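Side-chain contacts in succinylglutamate desuccinylase/aspartoacylase (Shewanella frigidimarina, PDB 3LWU), which binds a zinc ion and probably acts as a metal-dependent hydrolase of the succinylglutamate desuccinylase/aspartoacylase family: residues Gln59-Gly64 with Leu98-Lys103; Ala160-Ser165 with Gly171-Val176; Phe125-Asp130 with Met181-Asp186; Pro42-Met47 with Gln75-Leu80. All blocks are in the same frame, centred on the assembly; numbering follows the deposited sequence.

Contact 1 (Gln59-Gly64 with Leu98-Lys103). With ZN (zinc ion), chain C.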
loop_
_atom_site.group_PDB
_atom_site.type_symbol
_atom_site.label_atom_id
_atom_site.label_comp_id
_atom_site.label_asym_id
_atom_site.label_seq_id
_atom_site.Cartn_x
_atom_site.Cartn_y
_atom_site.Cartn_z
ATOM N N GLN A 59 10.676 -25.175 6.214
ATOM C CA GLN A 59 10.614 -23.719 6.295
ATOM C C GLN A 59 9.165 -23.254 6.372
ATOM O O GLN A 59 8.275 -23.955 5.951
ATOM C CB GLN A 59 11.342 -23.018 5.139
ATOM C CG GLN A 59 10.741 -23.251 3.714
ATOM C CD GLN A 59 11.417 -22.419 2.648
ATOM O OE1 GLN A 59 12.608 -22.130 2.753
ATOM N NE2 GLN A 59 10.653 -22.015 1.616
ATOM N N ALA A 60 8.946 -22.081 6.954
ATOM C CA ALA A 60 7.628 -21.468 7.006
ATOM C C ALA A 60 7.683 -20.005 6.619
ATOM O O ALA A 60 8.739 -19.358 6.775
ATOM C CB ALA A 60 7.021 -21.586 8.450
ATOM N N ASN A 61 6.544 -19.486 6.138
ATOM C CA ASN A 61 6.231 -18.026 6.202
ATOM C C ASN A 61 6.974 -17.229 5.145
ATOM O O ASN A 61 7.198 -16.045 5.299
ATOM C CB ASN A 61 6.507 -17.504 7.625
ATOM C CG ASN A 61 5.688 -16.250 8.037
ATOM O OD1 ASN A 61 5.876 -15.786 9.157
ATOM N ND2 ASN A 61 4.777 -15.737 7.176
ATOM N N VAL A 62 7.300 -17.876 4.021
ATOM C CA VAL A 62 7.834 -17.154 2.873
ATOM C C VAL A 62 6.834 -16.138 2.343
ATOM O O VAL A 62 7.201 -15.056 1.871
ATOM C CB VAL A 62 8.263 -18.104 1.770
ATOM C CG1 VAL A 62 8.554 -17.332 0.493
ATOM C CG2 VAL A 62 9.502 -18.874 2.226
ATOM N N HIS A 63 5.572 -16.510 2.392
ATOM C CA HIS A 63 4.469 -15.570 2.181
ATOM C C HIS A 63 4.199 -15.001 3.541
ATOM O O HIS A 63 3.849 -15.729 4.442
ATOM C CB HIS A 63 3.228 -16.312 1.609
ATOM C CG HIS A 63 3.319 -16.580 0.138
ATOM N ND1 HIS A 63 2.874 -17.745 -0.446
ATOM C CD2 HIS A 63 3.875 -15.854 -0.861
ATOM C CE1 HIS A 63 3.099 -17.708 -1.748
ATOM N NE2 HIS A 63 3.717 -16.571 -2.028
ATOM N N GLY A 64 4.347 -13.690 3.725
ATOM C CA GLY A 64 4.453 -13.134 5.065
ATOM C C GLY A 64 3.212 -13.145 5.931
ATOM O O GLY A 64 3.326 -13.039 7.142
ATOM N N LEU A 98 11.324 -9.693 5.331
ATOM C CA LEU A 98 10.840 -8.489 4.604
ATOM C C LEU A 98 9.336 -8.586 4.409
ATOM O O LEU A 98 8.609 -7.655 4.727
ATOM C CB LEU A 98 11.546 -8.312 3.245
ATOM C CG LEU A 98 11.170 -7.143 2.322
ATOM C CD1 LEU A 98 11.226 -5.754 2.939
ATOM C CD2 LEU A 98 12.128 -7.216 1.123
ATOM N N GLY A 99 8.870 -9.730 3.930
ATOM C CA GLY A 99 7.453 -9.943 3.701
ATOM C C GLY A 99 6.647 -9.985 5.003
ATOM O O GLY A 99 5.557 -9.456 5.076
ATOM N N ILE A 100 7.178 -10.630 6.021
ATOM C CA ILE A 100 6.456 -10.823 7.299
ATOM C C ILE A 100 6.207 -9.489 7.970
ATOM O O ILE A 100 5.157 -9.299 8.605
ATOM C CB ILE A 100 7.291 -11.731 8.247
ATOM C CG1 ILE A 100 7.301 -13.162 7.729
ATOM C CG2 ILE A 100 6.806 -11.674 9.747
ATOM C CD1 ILE A 100 8.529 -14.002 8.191
ATOM N N ASN A 101 7.190 -8.592 7.847
ATOM C CA ASN A 101 7.145 -7.279 8.475
ATOM C C ASN A 101 6.458 -6.189 7.630
ATOM O O ASN A 101 6.406 -5.039 8.024
ATOM C CB ASN A 101 8.572 -6.830 8.892
ATOM C CG ASN A 101 9.153 -7.720 9.974
ATOM O OD1 ASN A 101 8.412 -8.147 10.861
ATOM N ND2 ASN A 101 10.463 -8.033 9.896
ATOM N N GLN A 102 5.927 -6.563 6.487
ATOM C CA GLN A 102 5.308 -5.593 5.594
ATOM C C GLN A 102 3.815 -5.414 5.883
ATOM O O GLN A 102 2.986 -6.274 5.523
ATOM C CB GLN A 102 5.531 -6.023 4.158
ATOM C CG GLN A 102 5.120 -5.001 3.107
ATOM C CD GLN A 102 6.100 -3.846 2.995
ATOM O OE1 GLN A 102 7.250 -3.932 3.470
ATOM N NE2 GLN A 102 5.676 -2.782 2.315
ATOM N N LYS A 103 3.464 -4.303 6.532
ATOM C CA LYS A 103 2.045 -4.042 6.861
ATOM C C LYS A 103 1.421 -3.052 5.884
ATOM O O LYS A 103 2.112 -2.199 5.316
ATOM C CB LYS A 103 1.880 -3.521 8.296
ATOM C CG LYS A 103 1.964 -4.598 9.397
ATOM C CD LYS A 103 0.705 -5.456 9.417
ATOM C CE LYS A 103 0.630 -6.387 10.601
ATOM N NZ LYS A 103 1.333 -7.626 10.393
HETATM ZN ZN ZN C . 1.919 -19.333 0.486
HETATM O O HOH W 1 3.470 -11.349 9.188
#

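Contact 2 (Ala160-Ser165 with Gly171-Val176)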
loop_
_atom_site.group_PDB
_atom_site.type_symbol
_atom_site.label_atom_id
_atom_site.label_comp_id
_atom_site.label_asym_id
_atom_site.label_seq_id
_atom_site.Cartn_x
_atom_site.Cartn_y
_atom_site.Cartn_z
ATOM N N ALA A 160 26.142 -19.938 -6.722
ATOM C CA ALA A 160 26.759 -19.132 -7.769
ATOM C C ALA A 160 25.866 -17.970 -8.210
ATOM O O ALA A 160 26.366 -16.939 -8.617
ATOM C CB ALA A 160 27.156 -20.024 -9.021
ATOM N N ARG A 161 24.545 -18.132 -8.130
ATOM C CA ARG A 161 23.625 -17.058 -8.510
ATOM C C ARG A 161 23.839 -15.820 -7.629
ATOM O O ARG A 161 23.509 -14.698 -8.032
ATOM C CB ARG A 161 22.151 -17.503 -8.452
ATOM C CG ARG A 161 21.668 -18.468 -9.554
ATOM C CD ARG A 161 21.342 -17.780 -10.893
ATOM N NE ARG A 161 20.239 -16.810 -10.772
ATOM C CZ ARG A 161 20.046 -15.746 -11.564
ATOM N NH1 ARG A 161 20.898 -15.477 -12.552
ATOM N NH2 ARG A 161 19.000 -14.918 -11.349
ATOM N N LEU A 162 24.391 -16.013 -6.433
ATOM C CA LEU A 162 24.593 -14.897 -5.509
ATOM C C LEU A 162 25.704 -13.916 -5.892
ATOM O O LEU A 162 25.822 -12.858 -5.279
ATOM C CB LEU A 162 24.849 -15.407 -4.087
ATOM C CG LEU A 162 23.699 -16.123 -3.387
ATOM C CD1 LEU A 162 24.147 -16.683 -2.018
ATOM C CD2 LEU A 162 22.535 -15.168 -3.208
ATOM N N THR A 163 26.516 -14.243 -6.881
ATOM C CA THR A 163 27.656 -13.417 -7.206
ATOM C C THR A 163 27.697 -13.041 -8.693
ATOM O O THR A 163 28.766 -12.717 -9.209
ATOM C CB THR A 163 28.979 -14.136 -6.802
ATOM O OG1 THR A 163 29.077 -15.379 -7.500
ATOM C CG2 THR A 163 29.028 -14.400 -5.268
ATOM N N HIS A 164 26.549 -13.076 -9.378
ATOM C CA HIS A 164 26.454 -12.523 -10.745
ATOM C C HIS A 164 26.780 -11.007 -10.681
ATOM O O HIS A 164 26.413 -10.336 -9.705
ATOM C CB HIS A 164 25.074 -12.833 -11.397
ATOM C CG HIS A 164 25.059 -14.111 -12.189
ATOM N ND1 HIS A 164 25.853 -14.304 -13.312
ATOM C CD2 HIS A 164 24.389 -15.276 -12.003
ATOM C CE1 HIS A 164 25.667 -15.528 -13.780
ATOM N NE2 HIS A 164 24.785 -16.141 -13.002
ATOM N N SER A 165 27.494 -10.479 -11.677
ATOM C CA SER A 165 28.161 -9.172 -11.529
ATOM C C SER A 165 27.193 -7.950 -11.602
ATOM O O SER A 165 27.457 -6.896 -10.979
ATOM C CB SER A 165 29.360 -9.047 -12.507
ATOM O OG SER A 165 28.960 -8.632 -13.809
ATOM N N GLY A 171 14.102 -10.529 -4.276
ATOM C CA GLY A 171 13.347 -11.794 -4.171
ATOM C C GLY A 171 14.141 -13.013 -4.622
ATOM O O GLY A 171 14.101 -14.029 -3.983
ATOM N N HIS A 172 14.906 -12.892 -5.691
ATOM C CA HIS A 172 15.779 -13.997 -6.124
ATOM C C HIS A 172 16.873 -14.286 -5.068
ATOM O O HIS A 172 17.259 -15.445 -4.836
ATOM C CB HIS A 172 16.430 -13.714 -7.501
ATOM C CG HIS A 172 15.527 -13.933 -8.685
ATOM N ND1 HIS A 172 15.615 -13.172 -9.839
ATOM C CD2 HIS A 172 14.574 -14.867 -8.926
ATOM C CE1 HIS A 172 14.719 -13.600 -10.716
ATOM N NE2 HIS A 172 14.078 -14.630 -10.188
ATOM N N ARG A 173 17.412 -13.249 -4.446
ATOM C CA ARG A 173 18.425 -13.495 -3.412
ATOM C C ARG A 173 17.856 -14.252 -2.211
ATOM O O ARG A 173 18.479 -15.191 -1.726
ATOM C CB ARG A 173 19.057 -12.201 -2.925
ATOM C CG ARG A 173 20.031 -12.384 -1.771
ATOM C CD ARG A 173 20.684 -11.018 -1.476
ATOM N NE ARG A 173 21.650 -10.677 -2.515
ATOM C CZ ARG A 173 22.870 -11.191 -2.610
ATOM N NH1 ARG A 173 23.343 -12.068 -1.734
ATOM N NH2 ARG A 173 23.633 -10.804 -3.580
ATOM N N LEU A 174 16.701 -13.823 -1.735
ATOM C CA LEU A 174 15.988 -14.565 -0.703
ATOM C C LEU A 174 15.811 -16.051 -1.121
ATOM O O LEU A 174 16.220 -16.966 -0.398
ATOM C CB LEU A 174 14.624 -13.923 -0.430
ATOM C CG LEU A 174 13.677 -14.772 0.453
ATOM C CD1 LEU A 174 14.197 -14.893 1.867
ATOM C CD2 LEU A 174 12.300 -14.202 0.411
ATOM N N ALA A 175 15.246 -16.257 -2.309
ATOM C CA ALA A 175 14.833 -17.583 -2.758
ATOM C C ALA A 175 16.053 -18.488 -2.877
ATOM O O ALA A 175 16.037 -19.608 -2.362
ATOM C CB ALA A 175 14.057 -17.484 -4.050
ATOM N N VAL A 176 17.126 -17.974 -3.481
ATOM C CA VAL A 176 18.352 -18.707 -3.643
ATOM C C VAL A 176 18.974 -19.149 -2.300
ATOM O O VAL A 176 19.425 -20.295 -2.179
ATOM C CB VAL A 176 19.365 -17.898 -4.499
ATOM C CG1 VAL A 176 20.756 -18.445 -4.367
ATOM C CG2 VAL A 176 18.930 -17.926 -5.934
#

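Contact 3 (Phe125-Asp130 with Met181-Asp186)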
loop_
_atom_site.group_PDB
_atom_site.type_symbol
_atom_site.label_atom_id
_atom_site.label_comp_id
_atom_site.label_asym_id
_atom_site.label_seq_id
_atom_site.Cartn_x
_atom_site.Cartn_y
_atom_site.Cartn_z
ATOM N N PHE A 125 15.036 -20.897 -8.227
ATOM C CA PHE A 125 15.932 -21.069 -9.375
ATOM C C PHE A 125 15.763 -22.438 -10.052
ATOM O O PHE A 125 15.871 -23.474 -9.394
ATOM C CB PHE A 125 17.386 -20.923 -8.921
ATOM C CG PHE A 125 18.397 -21.156 -10.020
ATOM C CD1 PHE A 125 18.371 -20.388 -11.171
ATOM C CD2 PHE A 125 19.401 -22.112 -9.877
ATOM C CE1 PHE A 125 19.316 -20.574 -12.169
ATOM C CE2 PHE A 125 20.333 -22.297 -10.871
ATOM C CZ PHE A 125 20.283 -21.525 -12.023
ATOM N N ASP A 126 15.533 -22.404 -11.364
ATOM C CA ASP A 126 15.475 -23.581 -12.245
ATOM C C ASP A 126 16.857 -23.803 -12.829
ATOM O O ASP A 126 17.368 -22.965 -13.556
ATOM C CB ASP A 126 14.489 -23.274 -13.380
ATOM C CG ASP A 126 14.387 -24.391 -14.440
ATOM O OD1 ASP A 126 15.063 -25.449 -14.362
ATOM O OD2 ASP A 126 13.581 -24.187 -15.375
ATOM N N HIS A 127 17.472 -24.936 -12.510
ATOM C CA HIS A 127 18.861 -25.183 -12.922
ATOM C C HIS A 127 19.061 -25.440 -14.422
ATOM O O HIS A 127 20.178 -25.268 -14.912
ATOM C CB HIS A 127 19.457 -26.342 -12.120
ATOM C CG HIS A 127 19.572 -26.069 -10.650
ATOM N ND1 HIS A 127 20.750 -25.675 -10.053
ATOM C CD2 HIS A 127 18.655 -26.143 -9.657
ATOM C CE1 HIS A 127 20.557 -25.530 -8.752
ATOM N NE2 HIS A 127 19.293 -25.800 -8.487
ATOM N N ASN A 128 18.010 -25.846 -15.141
ATOM C CA ASN A 128 18.129 -26.202 -16.583
ATOM C C ASN A 128 19.332 -27.120 -16.841
ATOM O O ASN A 128 20.180 -26.829 -17.672
ATOM C CB ASN A 128 18.227 -24.939 -17.474
ATOM N N VAL A 129 19.417 -28.205 -16.074
ATOM C CA VAL A 129 20.567 -29.118 -16.138
ATOM C C VAL A 129 20.600 -29.791 -17.502
ATOM O O VAL A 129 19.583 -30.311 -17.941
ATOM C CB VAL A 129 20.468 -30.245 -15.067
ATOM C CG1 VAL A 129 21.658 -31.214 -15.189
ATOM C CG2 VAL A 129 20.348 -29.666 -13.635
ATOM N N ASP A 130 21.751 -29.798 -18.171
ATOM C CA ASP A 130 21.883 -30.596 -19.377
ATOM C C ASP A 130 22.043 -32.033 -18.900
ATOM O O ASP A 130 23.140 -32.478 -18.522
ATOM C CB ASP A 130 23.059 -30.147 -20.221
ATOM C CG ASP A 130 23.290 -31.035 -21.438
ATOM O OD1 ASP A 130 22.611 -32.083 -21.642
ATOM O OD2 ASP A 130 24.185 -30.664 -22.204
HETATM N N MSE A 181 19.931 -24.224 1.074
HETATM C CA MSE A 181 19.722 -25.118 2.225
HETATM C C MSE A 181 18.791 -26.294 1.881
HETATM O O MSE A 181 19.076 -27.440 2.249
HETATM C CB MSE A 181 19.172 -24.351 3.418
HETATM C CG MSE A 181 20.171 -23.430 4.075
HETATM SE SE MSE A 181 19.362 -22.506 5.628
HETATM C CE MSE A 181 18.141 -21.373 4.621
ATOM N N ALA A 182 17.699 -26.022 1.164
ATOM C CA ALA A 182 16.721 -27.067 0.825
ATOM C C ALA A 182 17.368 -28.183 0.006
ATOM O O ALA A 182 17.074 -29.372 0.188
ATOM C CB ALA A 182 15.517 -26.466 0.066
ATOM N N HIS A 183 18.285 -27.802 -0.877
ATOM C CA HIS A 183 18.973 -28.765 -1.746
ATOM C C HIS A 183 19.825 -29.794 -0.970
ATOM O O HIS A 183 20.090 -30.862 -1.485
ATOM C CB HIS A 183 19.846 -28.048 -2.783
ATOM C CG HIS A 183 19.111 -27.606 -4.013
ATOM N ND1 HIS A 183 18.195 -28.400 -4.666
ATOM C CD2 HIS A 183 19.182 -26.450 -4.728
ATOM C CE1 HIS A 183 17.715 -27.745 -5.714
ATOM N NE2 HIS A 183 18.312 -26.566 -5.787
ATOM N N GLN A 184 20.249 -29.445 0.244
ATOM C CA GLN A 184 21.059 -30.300 1.064
ATOM C C GLN A 184 20.245 -31.437 1.643
ATOM O O GLN A 184 20.837 -32.416 2.051
ATOM C CB GLN A 184 21.688 -29.530 2.249
ATOM C CG GLN A 184 22.822 -28.534 1.899
ATOM C CD GLN A 184 24.119 -29.230 1.437
ATOM O OE1 GLN A 184 24.202 -30.473 1.325
ATOM N NE2 GLN A 184 25.136 -28.420 1.159
ATOM N N ALA A 185 18.917 -31.308 1.687
ATOM C CA ALA A 185 18.051 -32.251 2.397
ATOM C C ALA A 185 17.436 -33.338 1.487
ATOM O O ALA A 185 17.270 -33.139 0.293
ATOM C CB ALA A 185 16.969 -31.518 3.115
ATOM N N ASP A 186 17.067 -34.468 2.074
ATOM C CA ASP A 186 16.382 -35.540 1.332
ATOM C C ASP A 186 14.875 -35.301 1.242
ATOM O O ASP A 186 14.181 -35.847 0.360
ATOM C CB ASP A 186 16.622 -36.885 2.023
ATOM C CG ASP A 186 18.082 -37.291 2.002
ATOM O OD1 ASP A 186 18.592 -37.562 0.896
ATOM O OD2 ASP A 186 18.730 -37.329 3.075
#

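Contact 4 (Pro42-Met47 with Gln75-Leu80)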
loop_
_atom_site.group_PDB
_atom_site.type_symbol
_atom_site.label_atom_id
_atom_site.label_comp_id
_atom_site.label_asym_id
_atom_site.label_seq_id
_atom_site.Cartn_x
_atom_site.Cartn_y
_atom_site.Cartn_z
ATOM N N PRO A 42 16.242 -17.162 11.276
ATOM C CA PRO A 42 16.763 -18.039 12.314
ATOM C C PRO A 42 16.692 -19.499 11.848
ATOM O O PRO A 42 15.723 -19.895 11.237
ATOM C CB PRO A 42 15.821 -17.791 13.490
ATOM C CG PRO A 42 14.535 -17.344 12.883
ATOM C CD PRO A 42 14.888 -16.670 11.585
ATOM N N ILE A 43 17.747 -20.253 12.119
ATOM C CA ILE A 43 17.891 -21.637 11.727
ATOM C C ILE A 43 18.120 -22.465 13.005
ATOM O O ILE A 43 18.948 -22.116 13.866
ATOM C CB ILE A 43 19.068 -21.819 10.704
ATOM C CG1 ILE A 43 18.860 -20.915 9.449
ATOM C CG2 ILE A 43 19.259 -23.270 10.296
ATOM C CD1 ILE A 43 17.671 -21.272 8.586
ATOM N N TYR A 44 17.355 -23.558 13.114
ATOM C CA TYR A 44 17.430 -24.499 14.206
ATOM C C TYR A 44 17.754 -25.834 13.580
ATOM O O TYR A 44 17.136 -26.240 12.588
ATOM C CB TYR A 44 16.074 -24.601 14.934
ATOM C CG TYR A 44 15.657 -23.324 15.605
ATOM C CD1 TYR A 44 16.195 -22.952 16.820
ATOM C CD2 TYR A 44 14.758 -22.453 15.001
ATOM C CE1 TYR A 44 15.813 -21.740 17.460
ATOM C CE2 TYR A 44 14.388 -21.227 15.626
ATOM C CZ TYR A 44 14.923 -20.896 16.857
ATOM O OH TYR A 44 14.541 -19.741 17.499
ATOM N N SER A 45 18.708 -26.523 14.170
ATOM C CA SER A 45 19.140 -27.800 13.651
ATOM C C SER A 45 19.121 -28.878 14.737
ATOM O O SER A 45 19.738 -28.703 15.778
ATOM C CB SER A 45 20.544 -27.645 13.047
ATOM O OG SER A 45 21.046 -28.918 12.701
ATOM N N PHE A 46 18.369 -29.963 14.507
ATOM C CA PHE A 46 18.447 -31.142 15.355
ATOM C C PHE A 46 19.347 -32.138 14.643
ATOM O O PHE A 46 18.985 -32.689 13.607
ATOM C CB PHE A 46 17.056 -31.765 15.591
ATOM C CG PHE A 46 16.148 -30.964 16.537
ATOM C CD1 PHE A 46 15.446 -29.886 16.094
ATOM C CD2 PHE A 46 16.004 -31.330 17.856
ATOM C CE1 PHE A 46 14.648 -29.159 16.967
ATOM C CE2 PHE A 46 15.202 -30.646 18.710
ATOM C CZ PHE A 46 14.526 -29.551 18.273
HETATM N N MSE A 47 20.531 -32.358 15.177
HETATM C CA MSE A 47 21.517 -33.247 14.542
HETATM C C MSE A 47 21.033 -34.651 14.571
HETATM O O MSE A 47 20.619 -35.097 15.612
HETATM C CB MSE A 47 22.775 -33.326 15.362
HETATM C CG MSE A 47 23.833 -32.358 15.015
HETATM SE SE MSE A 47 25.332 -32.946 16.155
HETATM C CE MSE A 47 25.674 -31.055 16.637
ATOM N N GLN A 75 5.601 -26.334 17.575
ATOM C CA GLN A 75 5.072 -27.596 18.137
ATOM C C GLN A 75 5.921 -28.758 17.723
ATOM O O GLN A 75 6.180 -29.657 18.512
ATOM C CB GLN A 75 3.624 -27.851 17.723
ATOM C CG GLN A 75 2.597 -26.854 18.293
ATOM C CD GLN A 75 2.419 -26.962 19.804
ATOM O OE1 GLN A 75 3.365 -27.262 20.538
ATOM N NE2 GLN A 75 1.208 -26.670 20.279
ATOM N N LEU A 76 6.422 -28.707 16.490
ATOM C CA LEU A 76 7.275 -29.782 15.995
ATOM C C LEU A 76 8.575 -29.862 16.818
ATOM O O LEU A 76 8.953 -30.927 17.289
ATOM C CB LEU A 76 7.543 -29.597 14.517
ATOM C CG LEU A 76 8.260 -30.712 13.753
ATOM C CD1 LEU A 76 7.500 -32.050 13.829
ATOM C CD2 LEU A 76 8.445 -30.255 12.301
HETATM N N MSE A 77 9.216 -28.735 17.049
HETATM C CA MSE A 77 10.473 -28.746 17.771
HETATM C C MSE A 77 10.271 -29.197 19.233
HETATM O O MSE A 77 11.069 -29.976 19.758
HETATM C CB MSE A 77 11.144 -27.389 17.689
HETATM C CG MSE A 77 11.642 -27.086 16.273
HETATM SE SE MSE A 77 12.772 -25.479 16.194
HETATM C CE MSE A 77 11.624 -24.143 16.996
ATOM N N THR A 78 9.176 -28.745 19.847
ATOM C CA THR A 78 8.787 -29.151 21.220
ATOM C C THR A 78 8.648 -30.667 21.276
ATOM O O THR A 78 9.161 -31.293 22.193
ATOM C CB THR A 78 7.483 -28.447 21.648
ATOM O OG1 THR A 78 7.673 -27.031 21.516
ATOM C CG2 THR A 78 7.052 -28.791 23.092
ATOM N N LEU A 79 8.001 -31.260 20.271
ATOM C CA LEU A 79 7.863 -32.710 20.225
ATOM C C LEU A 79 9.218 -33.349 20.019
ATOM O O LEU A 79 9.569 -34.299 20.711
ATOM C CB LEU A 79 6.892 -33.139 19.118
ATOM C CG LEU A 79 5.396 -32.801 19.351
ATOM C CD1 LEU A 79 4.603 -33.018 18.070
ATOM C CD2 LEU A 79 4.788 -33.593 20.538
ATOM N N LEU A 80 10.012 -32.818 19.090
ATOM C CA LEU A 80 11.301 -33.416 18.807
ATOM C C LEU A 80 12.262 -33.472 20.013
ATOM O O LEU A 80 13.162 -34.326 20.031
ATOM C CB LEU A 80 11.973 -32.746 17.620
ATOM C CG LEU A 80 11.334 -33.007 16.250
ATOM C CD1 LEU A 80 11.869 -31.963 15.239
ATOM C CD2 LEU A 80 11.600 -34.452 15.780
#

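Contact 1 (Gln59-Gly64 with Leu98-Lys103)
The carboxamide of Asn-61 lies flat under the side chain of Ile-100: CG1 and CD1 of the isoleucine rest over one amide face, each 3.3 Å from Asn-61 OD1. The edges of the amide are polar, with ND2 turned into its own turn and OD1 accepting from Asn-70 ND2. This turn opens the HxxE zinc motif of M14-type metallohydrolases, in which His-63 and Glu-66 bind the metal together with His-192. Asparagine suits the place of Asn-61 doubly, because it tolerates the positive phi of 78° and because ND2 can reach two carbonyls nearly in its amide plane. It donates to His-63 O (2.9 Å) and to Gly-64 O (3.1 Å), the latter met from above the carbonyl plane. An alanine here removes the shared donor, and the turn that presents His-63 would probably be less firmly fixed, with both carbonyls left without it. Gly-64 comes within 3.8 Å, CA to CA, of Ile-100; a CB would clash with Gly-99 O and Ile-100 N. A water bridges Gly-64 O and Ile-100 O. On the far side of the turn, His-63 NE2 is held by Asn-119, and His-63 ND1 binds zinc at 2.1 Å.

Contact 2 (Ala160-Ser165 with Gly171-Val176)
Leu-162 fits against one side of the helical segment 171-176, and the close part of the contact is built round it. Its CG lies 3.9 Å from Val-176 CG1, the two side chains sliding past each other in opposite directions. Val-176 is well chosen for a place between two neighbours: its branches diverge, so that while CG1 meets the leucine, CG2 reaches Arg-161 CB at 4.1 Å. Arg-173 lies alongside this patch; its CG stands anti to the backbone N (chi1 175°) and its chain then bends at chi3, swinging the guanidinium back across the leucine. Leu-162 CD2 consequently sits over one guanidinium face, 3.5 Å from Arg-173 NH1. A long arginine can pack its flat face on a methyl and still use its N-H groups elsewhere; here Arg-173 NH2 gives a weak hydrogen bond to Leu-162 O (3.4 Å).

The other flank is looser. Arg-161 NH2 comes only to 4.1 Å from His-172 ND1, with guanidinium and ring planes 79° apart and no bond between them. A sulfate ion lies near His-172, probably from the crystallisation liquor, and the arginine's own chain packs on Phe-125 and Ile-168. Arg-173 also touches Gln-374 of the fourth subunit. The whole is the connection of a helical hairpin: the chain leaving helix 143-160 folds back onto the first turns of helix 170-182, where His-172, Arg-173 and Val-176, on one face of the helix, receive Arg-161 and Leu-162 and close the bend at the protein surface.

Contact 3 (Phe125-Asp130 with Met181-Asp186)
Where helix 170-182 runs out, its end is met by the loop that leads into helix 131-138, and the meeting point is a pair of histidines, His-127 and His-183. They approach from opposite directions, and His-183 NE2 gives a weak hydrogen bond to His-127 NE2 at 3.0 Å, with a bent N-H...N angle of 124°. The His-183 nitrogen lies at the edge of the His-127 ring, near its plane, while the two rings are inclined at 62°, an oblique pairing that is neither stacked nor T-shaped. Histidine suits such a spot because its ring nitrogens can serve as donor or acceptor; protonating both rings would probably weaken the pair, bringing two positive charges together.

The His-127 ring is covered on one face, where Phe-125 CD2 sits 3.7 Å above its centre, and His-127 ND1 has a weak bond to Thr-157 OG1 of helix 143-160. Gln-179 NE2, one helical turn earlier, lies at hydrogen-bonding distance of His-183 NE2 as well, so the two bonds would probably compete. The backbones on both sides are tight turns. Asp-126 OD1 accepts from Asn-128 N (3.1 Å), forming an Asx turn around His-127. On the helix side, a type I beta turn from Ala-182 to Ala-185 carries His-183, closed by Ala-185 N to Ala-182 O at 3.1 Å. Arg-151 binds the carbonyls of His-183 and Ala-185.

Contact 4 (Pro42-Met47 with Gln75-Leu80)
Met-77, present as selenomethionine, lays its end over the ring of Tyr-44, with CE above one face, 4.3 Å from the ring centroid. Its selenium touches Tyr-44 CB at 3.6 Å and approaches the ring obliquely, a Met-aromatic contact. The bend at chi3 (-55°) folds CE back over the ring, and the long, unbranched and flexible methionine chain suits a place where two aromatic neighbours must be served. The second is Phe-46, whose CE1 edge faces Met-77 CG at 3.7 Å. Tyr-44 and Phe-46, two apart on strand 38-46, project to the same side, and Met-77 and Leu-80, three apart, share a face of helix 68-80. The result is alpha/beta packing: the segment axes are 10.8 Å apart and run nearly in the same direction, at 29°. Leu-80 CB rests over the Phe-46 face in a CH-pi contact, 4.2 Å from the centroid. Replacing Phe-46 by an alanine would probably open a gap between the strand end and the last helical turn, depriving Leu-80 of the ring it lies on. Tyr-44 combines an apolar ring with a polar tip, as its OH is hydrogen-bonded to Ile-343 O and Tyr-346 N of the third subunit.

Contacts 1 and 4 are buried, contact 2 lies at the surface, and contact 3 is partly buried. Their chemistry follows: contact 4 is apolar between its two segments, contact 1 lays an isoleucine on an amide face and packs glycine backbone closely beside a polar turn leading to the zinc, contact 2 sets a small leucine-valine patch beside arginines and one weak hydrogen bond, and contact 3 is a single histidine pair. Contacts 2 and 3 sit at opposite ends of helix 170-182 and touch through Arg-161 and Phe-125. Contact 3 also reaches contact 4, through Met-181 SE on Ile-43 CD1. Contacts 1 and 4 alternate along the chain, and both touch the third subunit.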